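Local coordinates for protein nicotinate-nucleotide diphosphorylase (Carboxylating) (Streptococcus pyogenes GA06023, PDB 5HUO) that probably catalyses the conversion of quinolinate and phosphoribosyl pyrophosphate into nicotinate mononucleotide, carbon dioxide and diphosphate, a step in NAD(+) biosynthesis, at residues L196-I201 against E225-S230; D243-D248 against G264-E269. One frame throughout, in Å; residues are numbered along the deposited sequence.

How the contacts relate
Both contacts belong to the parallel sheet of the C-terminal domain. Contact 1 pairs the end strand 194-196 with strand 224-228. Contact 2 pairs strand 244-248 with strand 267-271. Strands 224-228 and 244-248 are themselves neighbours, so four consecutive strands run 194-196, 224-228, 244-248, 267-271. A backbone bond between Met246 and Val226 stitches the two contacts together, and Met246 also packs on Glu227. The contact centres are about 11 Å apart. Along the chain both segments of contact 1 precede those of contact 2. Together they build one continuous stretch of the barrel wall typical of quinolinate phosphoribosyltransferases, with helices 207-217, 231-240 and 252-262 linking successive strands.

Contact 1: L196-I201 against E225-S230; sequences LKDNHI and EVEVES
Leu196 and Val226 form one half of the close-packed part of this contact, where the last residue of strand 194-196 lies beside strand 224-228. Leu196 N donates to Glu225 O at 2.8 Å. Leu196 O in turn accepts Glu227 N at 2.8 Å. Apolar branches fill in behind. Leu196 CD1 lies 4.0 Å from Val226 CG2. The other branch, Val226 CG1, meets Ile201 CD1 of the following helix at 3.9 Å, the two side chains crossing at about a right angle. Helix 207-217 packs on Leu196, Ile201 and Val226.

Lys197 and Glu227 form the other half. The Lys197 chain passes slantwise across Glu227, with CB 3.4 Å from Glu227 OE1. It turns near its end (chi4 -87°), which brings NZ within 3.1 Å of Glu227 OE2 in a salt bridge. The amine approaches from above the carboxylate plane. NZ also has a long, weak ion pair with a sulfate.

The solvent side is looser. Exposed Asp198 and Glu229 barely meet: Asp198 CB is 4.3 Å from Glu229 OE2. The arrangement is a parallel strand pair whose Lys197 and Glu227 sit at the C-terminal strand ends, the end that carries the active site in phosphoribosyltransferases of this barrel type.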
loop_
_atom_site.group_PDB
_atom_site.type_symbol
_atom_site.label_atom_id
_atom_site.label_comp_id
_atom_site.label_asym_id
_atom_site.label_seq_id
_atom_site.Cartn_x
_atom_site.Cartn_y
_atom_site.Cartn_z
ATOM N N LEU A 196 -11.062 -31.461 6.686
ATOM C CA LEU A 196 -12.125 -32.041 5.874
ATOM C C LEU A 196 -13.340 -32.030 6.753
ATOM O O LEU A 196 -13.443 -32.767 7.722
ATOM C CB LEU A 196 -11.797 -33.463 5.436
ATOM C CG LEU A 196 -10.535 -33.531 4.581
ATOM C CD1 LEU A 196 -10.057 -34.973 4.523
ATOM C CD2 LEU A 196 -10.721 -32.964 3.194
ATOM N N LYS A 197 -14.252 -31.164 6.367
ATOM C CA LYS A 197 -15.495 -30.908 7.085
ATOM C C LYS A 197 -16.663 -31.788 6.557
ATOM O O LYS A 197 -16.493 -32.637 5.685
ATOM C CB LYS A 197 -15.813 -29.397 7.020
ATOM C CG LYS A 197 -14.599 -28.488 7.225
ATOM C CD LYS A 197 -15.007 -27.029 7.357
ATOM C CE LYS A 197 -13.890 -26.156 7.951
ATOM N NZ LYS A 197 -13.875 -26.112 9.443
ATOM N N ASP A 198 -17.827 -31.614 7.170
ATOM C CA ASP A 198 -19.104 -32.273 6.752
ATOM C C ASP A 198 -19.301 -32.585 5.217
ATOM O O ASP A 198 -19.446 -33.741 4.781
ATOM C CB ASP A 198 -20.276 -31.424 7.312
ATOM C CG ASP A 198 -20.123 -29.838 7.069
ATOM O OD1 ASP A 198 -19.126 -29.315 6.503
ATOM O OD2 ASP A 198 -21.044 -29.100 7.472
ATOM N N ASN A 199 -19.274 -31.526 4.411
ATOM C CA ASN A 199 -19.498 -31.618 2.949
ATOM C C ASN A 199 -18.398 -32.299 2.129
ATOM O O ASN A 199 -18.674 -32.953 1.158
ATOM C CB ASN A 199 -19.866 -30.240 2.355
ATOM C CG ASN A 199 -18.999 -29.103 2.870
ATOM O OD1 ASN A 199 -18.045 -29.309 3.616
ATOM N ND2 ASN A 199 -19.348 -27.897 2.499
ATOM N N HIS A 200 -17.155 -32.096 2.540
ATOM C CA HIS A 200 -15.982 -32.681 1.867
ATOM C C HIS A 200 -16.079 -34.200 1.803
ATOM O O HIS A 200 -15.834 -34.819 0.767
ATOM C CB HIS A 200 -14.679 -32.276 2.595
ATOM C CG HIS A 200 -14.362 -30.796 2.559
ATOM N ND1 HIS A 200 -14.678 -29.936 3.583
ATOM C CD2 HIS A 200 -13.722 -30.035 1.631
ATOM C CE1 HIS A 200 -14.256 -28.714 3.294
ATOM N NE2 HIS A 200 -13.679 -28.740 2.109
ATOM N N ILE A 201 -16.474 -34.821 2.899
ATOM C CA ILE A 201 -16.665 -36.301 2.896
ATOM C C ILE A 201 -17.734 -36.786 1.901
ATOM O O ILE A 201 -17.570 -37.800 1.206
ATOM C CB ILE A 201 -17.032 -36.845 4.277
ATOM C CG1 ILE A 201 -15.861 -36.662 5.213
ATOM C CG2 ILE A 201 -17.397 -38.321 4.176
ATOM C CD1 ILE A 201 -16.292 -36.204 6.578
ATOM N N GLU A 225 -6.950 -33.146 9.217
ATOM C CA GLU A 225 -8.005 -33.322 10.214
ATOM C C GLU A 225 -9.335 -33.585 9.510
ATOM O O GLU A 225 -9.561 -33.119 8.413
ATOM C CB GLU A 225 -8.120 -32.083 11.118
ATOM C CG GLU A 225 -9.166 -32.197 12.205
ATOM C CD GLU A 225 -9.117 -31.087 13.259
ATOM O OE1 GLU A 225 -8.205 -30.264 13.254
ATOM O OE2 GLU A 225 -10.012 -31.045 14.118
ATOM N N VAL A 226 -10.199 -34.350 10.177
ATOM C CA VAL A 226 -11.550 -34.623 9.674
ATOM C C VAL A 226 -12.582 -34.377 10.736
ATOM O O VAL A 226 -12.448 -34.902 11.843
ATOM C CB VAL A 226 -11.742 -36.091 9.290
ATOM C CG1 VAL A 226 -13.174 -36.320 8.858
ATOM C CG2 VAL A 226 -10.830 -36.477 8.176
ATOM N N GLU A 227 -13.632 -33.653 10.358
ATOM C CA GLU A 227 -14.833 -33.485 11.207
ATOM C C GLU A 227 -15.803 -34.617 10.997
ATOM O O GLU A 227 -16.199 -34.891 9.889
ATOM C CB GLU A 227 -15.589 -32.189 10.921
ATOM C CG GLU A 227 -14.775 -30.894 11.026
ATOM C CD GLU A 227 -15.613 -29.639 10.763
ATOM O OE1 GLU A 227 -16.794 -29.784 10.290
ATOM O OE2 GLU A 227 -15.078 -28.524 11.042
ATOM N N VAL A 228 -16.170 -35.254 12.087
ATOM C CA VAL A 228 -16.960 -36.471 12.073
ATOM C C VAL A 228 -18.150 -36.352 13.014
ATOM O O VAL A 228 -18.014 -35.942 14.164
ATOM C CB VAL A 228 -16.066 -37.652 12.472
ATOM C CG1 VAL A 228 -16.834 -38.936 12.580
ATOM C CG2 VAL A 228 -14.966 -37.805 11.441
ATOM N N GLU A 229 -19.332 -36.704 12.523
ATOM C CA GLU A 229 -20.585 -36.655 13.345
ATOM C C GLU A 229 -21.061 -38.022 13.835
ATOM O O GLU A 229 -21.948 -38.098 14.652
ATOM C CB GLU A 229 -21.728 -35.981 12.577
ATOM C CG GLU A 229 -21.416 -34.537 12.191
ATOM C CD GLU A 229 -22.601 -33.781 11.622
ATOM O OE1 GLU A 229 -23.749 -34.127 11.963
ATOM O OE2 GLU A 229 -22.390 -32.826 10.841
ATOM N N SER A 230 -20.427 -39.074 13.341
ATOM C CA SER A 230 -20.881 -40.440 13.432
ATOM C C SER A 230 -19.806 -41.354 13.966
ATOM O O SER A 230 -18.657 -41.172 13.645
ATOM C CB SER A 230 -21.093 -40.847 11.999
ATOM O OG SER A 230 -21.296 -42.192 11.790
#

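Contact 2: D243-D248 against G264-E269; sequences DIIMLD and GRSRIE. With SO4 (sulfate ion), chain H; SO4 (sulfate ion), chain G.
This is a buried parallel strand pairing, Ile244 to Met246 against Arg267 to Glu269, within the beta-alpha-beta unit of strand 244-248, helix 252-262 and strand 267-271. Four backbone bonds hold it. Arg267 N binds Asp243 O, Ile245 N binds Arg267 O, Glu269 N binds Ile245 O, and Leu247 N binds Glu269 O (2.7 Å). The two short strand segments run 26° from parallel.

On the helix-covered face, Leu247 CD1 lies 3.6 Å from Ile268 CG2. Ile245 CD1 comes 3.8 Å from Ser266 OG, whose hydrogen bond goes to Val242 O. Helix 252-262 packs on Ile245, Leu247 and Ile268.

Ile244, Met246, Arg267 and Glu269 share the other face. Met246 and Glu269 run next to each other in the same direction, and methyl CE of Met246 is 3.4 Å from Glu269 OE1. That carboxylate is buried but bound: OE1 to Ser291 OG, OE2 to His186 NE2.

Arg267 bends away at its second torsion (chi2 -74°), which carries its guanidinium off the sheet. Both sulfates take hydrogen bonds from the rim of the guanidinium: Arg267 NE to O4 of the chain H sulfate (2.6 Å), Arg267 NH2 to O3 of the chain G sulfate (3.0 Å). NH1 also forms a salt bridge with Asp288. Phe220 of a neighbouring subunit packs on Arg267, and Arg215 of that subunit also binds sulfate. Together the two arginines probably attract anions to this subunit interface, at the N-terminal strand end; the sulfates themselves probably come from the crystallisation liquor.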
loop_
_atom_site.group_PDB
_atom_site.type_symbol
_atom_site.label_atom_id
_atom_site.label_comp_id
_atom_site.label_asym_id
_atom_site.label_seq_id
_atom_site.Cartn_x
_atom_site.Cartn_y
_atom_site.Cartn_z
ATOM N N ASP A 243 -4.469 -37.391 11.179
ATOM C CA ASP A 243 -3.713 -36.828 12.289
ATOM C C ASP A 243 -4.611 -36.456 13.438
ATOM O O ASP A 243 -4.271 -36.656 14.609
ATOM C CB ASP A 243 -2.930 -35.653 11.791
ATOM C CG ASP A 243 -1.926 -36.055 10.737
ATOM O OD1 ASP A 243 -1.074 -36.940 11.033
ATOM O OD2 ASP A 243 -1.932 -35.467 9.636
ATOM N N ILE A 244 -5.767 -35.924 13.086
ATOM C CA ILE A 244 -6.714 -35.409 14.068
ATOM C C ILE A 244 -8.138 -35.675 13.653
ATOM O O ILE A 244 -8.509 -35.451 12.517
ATOM C CB ILE A 244 -6.603 -33.895 14.240
ATOM C CG1 ILE A 244 -5.156 -33.520 14.534
ATOM C CG2 ILE A 244 -7.556 -33.434 15.362
ATOM C CD1 ILE A 244 -4.897 -32.028 14.648
ATOM N N ILE A 245 -8.915 -36.180 14.597
ATOM C CA ILE A 245 -10.351 -36.421 14.383
ATOM C C ILE A 245 -11.143 -35.469 15.244
ATOM O O ILE A 245 -10.869 -35.360 16.445
ATOM C CB ILE A 245 -10.749 -37.857 14.722
ATOM C CG1 ILE A 245 -10.015 -38.819 13.795
ATOM C CG2 ILE A 245 -12.260 -38.035 14.592
ATOM C CD1 ILE A 245 -10.264 -40.283 14.090
ATOM N N MET A 246 -12.045 -34.727 14.614
ATOM C CA MET A 246 -12.909 -33.777 15.332
ATOM C C MET A 246 -14.259 -34.395 15.579
ATOM O O MET A 246 -14.945 -34.735 14.646
ATOM C CB MET A 246 -13.145 -32.499 14.559
ATOM C CG MET A 246 -14.062 -31.542 15.317
ATOM S SD MET A 246 -14.653 -30.107 14.390
ATOM C CE MET A 246 -13.263 -29.002 14.498
ATOM N N LEU A 247 -14.614 -34.552 16.844
ATOM C CA LEU A 247 -15.938 -35.095 17.247
ATOM C C LEU A 247 -16.870 -33.929 17.404
ATOM O O LEU A 247 -16.758 -33.141 18.311
ATOM C CB LEU A 247 -15.875 -35.916 18.541
ATOM C CG LEU A 247 -14.821 -37.035 18.576
ATOM C CD1 LEU A 247 -14.756 -37.733 19.926
ATOM C CD2 LEU A 247 -15.052 -38.057 17.474
ATOM N N ASP A 248 -17.778 -33.822 16.470
ATOM C CA ASP A 248 -18.619 -32.627 16.346
ATOM C C ASP A 248 -19.934 -32.761 17.127
ATOM O O ASP A 248 -20.744 -33.632 16.836
ATOM C CB ASP A 248 -18.903 -32.353 14.867
ATOM C CG ASP A 248 -19.487 -30.977 14.618
ATOM O OD1 ASP A 248 -19.746 -30.193 15.573
ATOM O OD2 ASP A 248 -19.678 -30.699 13.415
ATOM N N GLY A 264 -6.106 -44.345 20.147
ATOM C CA GLY A 264 -4.877 -43.532 20.008
ATOM C C GLY A 264 -4.280 -43.508 18.616
ATOM O O GLY A 264 -3.157 -43.079 18.431
ATOM N N ARG A 265 -5.054 -43.942 17.632
ATOM C CA ARG A 265 -4.597 -43.922 16.235
ATOM C C ARG A 265 -4.591 -42.518 15.623
ATOM O O ARG A 265 -3.882 -42.246 14.646
ATOM C CB ARG A 265 -5.429 -44.887 15.377
ATOM C CG ARG A 265 -4.938 -46.333 15.518
ATOM C CD ARG A 265 -6.077 -47.264 15.862
ATOM N NE ARG A 265 -6.884 -47.643 14.717
ATOM C CZ ARG A 265 -8.169 -47.994 14.774
ATOM N NH1 ARG A 265 -8.837 -48.026 15.911
ATOM N NH2 ARG A 265 -8.812 -48.303 13.659
ATOM N N SER A 266 -5.378 -41.647 16.230
ATOM C CA SER A 266 -5.377 -40.216 15.929
ATOM C C SER A 266 -5.546 -39.380 17.179
ATOM O O SER A 266 -5.982 -39.864 18.216
ATOM C CB SER A 266 -6.516 -39.870 14.974
ATOM O OG SER A 266 -6.499 -40.782 13.917
ATOM N N ARG A 267 -5.244 -38.096 17.032
ATOM C CA ARG A 267 -5.540 -37.094 18.071
ATOM C C ARG A 267 -7.012 -36.748 18.023
ATOM O O ARG A 267 -7.637 -36.838 16.976
ATOM C CB ARG A 267 -4.784 -35.810 17.855
ATOM C CG ARG A 267 -3.302 -35.926 17.940
ATOM C CD ARG A 267 -2.928 -36.080 19.390
ATOM N NE ARG A 267 -1.504 -36.210 19.524
ATOM C CZ ARG A 267 -0.864 -36.602 20.618
ATOM N NH1 ARG A 267 -1.510 -36.902 21.712
ATOM N NH2 ARG A 267 0.467 -36.672 20.618
ATOM N N ILE A 268 -7.569 -36.434 19.179
ATOM C CA ILE A 268 -9.014 -36.250 19.272
ATOM C C ILE A 268 -9.315 -34.872 19.765
ATOM O O ILE A 268 -8.819 -34.453 20.821
ATOM C CB ILE A 268 -9.719 -37.287 20.159
ATOM C CG1 ILE A 268 -9.353 -38.721 19.736
ATOM C CG2 ILE A 268 -11.237 -37.102 20.104
ATOM C CD1 ILE A 268 -9.734 -39.789 20.781
ATOM N N GLU A 269 -10.128 -34.186 18.974
ATOM C CA GLU A 269 -10.632 -32.844 19.294
ATOM C C GLU A 269 -12.145 -32.922 19.471
ATOM O O GLU A 269 -12.803 -33.584 18.673
ATOM C CB GLU A 269 -10.292 -31.839 18.184
ATOM C CG GLU A 269 -11.127 -30.533 18.165
ATOM C CD GLU A 269 -10.699 -29.516 17.064
ATOM O OE1 GLU A 269 -11.124 -28.328 17.086
ATOM O OE2 GLU A 269 -9.905 -29.903 16.159
HETATM S S SO4 H . 1.366 -35.691 17.450
HETATM O O1 SO4 H . 1.264 -34.515 18.354
HETATM O O2 SO4 H . 2.472 -36.634 17.827
HETATM O O3 SO4 H . 1.471 -35.183 16.055
HETATM O O4 SO4 H . 0.117 -36.461 17.549
HETATM S S SO4 G . 2.457 -37.398 23.716
HETATM O O1 SO4 G . 2.330 -37.378 25.189
HETATM O O2 SO4 G . 3.669 -38.153 23.306
HETATM O O3 SO4 G . 1.232 -38.030 23.163
HETATM O O4 SO4 G . 2.586 -36.008 23.228
#